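PDB 6XTZ: dally-like, isoform A from Drosophila melanogaster, which is a glypican, probably a cell-surface heparan sulfate proteoglycan, that binds Wnt and Hedgehog proteins and holds the Wnt palmitoleate lipid within its helical core domain. Local coordinates for residues Pro246-Asn249 with Tyr250-Val254. The protein carries 5 engineered substitutions. Numbering follows the deposited sequence.
Sequences PCTN and YCVNV
Cys251 N donates to Cys247 O at 2.8 Å, and this bond closes the first turn of helix 248-258. Cys247 is the N-cap residue. Val252 N follows with a bond to Thr248 O, and Asn253 N binds Asn249 O at 3.0 Å. The last of these donors is tilted 32° from the carbonyl plane. Side chains crowd the same carbonyls: Val252 CG2, the branch beside its own backbone N, lies 3.2 Å from Thr248 O.

On another side of the turn, Cys247 CB packs on Tyr250 CB at 3.8 Å. The Tyr250 ring extends with CG anti to the backbone N (chi1 176°). Cys247 N sits at the ring edge, near its plane, and Pro246 CB approaches Tyr250 CD2 obliquely at 4.4 Å.

The amide of Asn253 folds back along the helix, and its CG comes 3.3 Å from Asn249 O. Its polar atoms are used further out: ND2 bonds Tyr492 OH and Ser495 O, while OD1 accepts from Thr497 N. A leucine here would probably leave Tyr492 OH, Ser495 O and Thr497 N without their amide partner and loosen the hold on the loop that carries them. Thr248 OG1 similarly bonds Ser476 O.

Two disulfides fix the turn covalently, Cys247 to Cys483 and Cys251 to Cys468. They tie this part of the glypican core, about 29 Å from the centre of the chain, to the chain beyond the unmodelled 324-437. Helix 224-234 packs alongside, with Met233 against Pro246, Tyr250 and Cys251, while the loop residues Tyr492 and Ile496 meet Asn249.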
# COMPACT_ATOMS: atom_id res chain seq x y z
N PRO A 246 -10.21 30.99 -11.06
CA PRO A 246 -8.76 31.02 -10.83
C PRO A 246 -8.01 30.22 -11.89
O PRO A 246 -8.54 29.29 -12.49
CB PRO A 246 -8.60 30.38 -9.45
CG PRO A 246 -9.97 30.41 -8.84
CD PRO A 246 -10.93 30.32 -9.97
N CYS A 247 -6.76 30.61 -12.12
CA CYS A 247 -5.92 29.88 -13.05
C CYS A 247 -5.63 28.48 -12.51
O CYS A 247 -5.52 28.28 -11.29
CB CYS A 247 -4.62 30.63 -13.32
SG CYS A 247 -4.82 32.36 -13.85
N THR A 248 -5.50 27.52 -13.42
CA THR A 248 -5.31 26.13 -13.01
C THR A 248 -4.00 25.96 -12.24
O THR A 248 -3.99 25.46 -11.12
CB THR A 248 -5.34 25.22 -14.24
OG1 THR A 248 -6.61 25.32 -14.88
CG2 THR A 248 -5.10 23.77 -13.84
N ASN A 249 -2.89 26.38 -12.85
CA ASN A 249 -1.60 26.26 -12.17
C ASN A 249 -1.57 27.04 -10.87
O ASN A 249 -0.92 26.61 -9.90
CB ASN A 249 -0.48 26.73 -13.10
CG ASN A 249 -0.24 25.77 -14.26
OD1 ASN A 249 -1.00 24.81 -14.45
ND2 ASN A 249 0.81 26.02 -15.03
N TYR A 250 -2.26 28.17 -10.81
CA TYR A 250 -2.38 28.91 -9.56
C TYR A 250 -3.14 28.09 -8.52
O TYR A 250 -2.70 27.98 -7.36
CB TYR A 250 -3.07 30.25 -9.82
CG TYR A 250 -3.35 31.08 -8.58
CD1 TYR A 250 -2.44 31.13 -7.53
CD2 TYR A 250 -4.51 31.84 -8.48
CE1 TYR A 250 -2.70 31.89 -6.40
CE2 TYR A 250 -4.77 32.60 -7.36
CZ TYR A 250 -3.86 32.62 -6.32
OH TYR A 250 -4.12 33.38 -5.21
N CYS A 251 -4.27 27.49 -8.91
CA CYS A 251 -5.01 26.64 -7.99
C CYS A 251 -4.18 25.44 -7.55
O CYS A 251 -4.17 25.09 -6.37
CB CYS A 251 -6.31 26.17 -8.65
SG CYS A 251 -7.31 25.06 -7.63
N VAL A 252 -3.47 24.80 -8.49
CA VAL A 252 -2.70 23.61 -8.15
C VAL A 252 -1.61 23.94 -7.14
O VAL A 252 -1.38 23.19 -6.18
CB VAL A 252 -2.12 22.96 -9.42
CG1 VAL A 252 -1.14 21.85 -9.06
CG2 VAL A 252 -3.23 22.41 -10.30
N ASN A 253 -0.93 25.08 -7.33
CA ASN A 253 0.12 25.47 -6.40
C ASN A 253 -0.42 25.73 -5.00
O ASN A 253 0.25 25.45 -4.01
CB ASN A 253 0.85 26.70 -6.92
CG ASN A 253 1.81 26.38 -8.05
OD1 ASN A 253 2.36 25.28 -8.11
ND2 ASN A 253 2.02 27.34 -8.94
N VAL A 254 -1.64 26.26 -4.91
CA VAL A 254 -2.22 26.54 -3.60
C VAL A 254 -2.59 25.24 -2.89
O VAL A 254 -2.26 25.04 -1.71
CB VAL A 254 -3.44 27.47 -3.73
CG1 VAL A 254 -4.14 27.64 -2.39
CG2 VAL A 254 -3.01 28.82 -4.28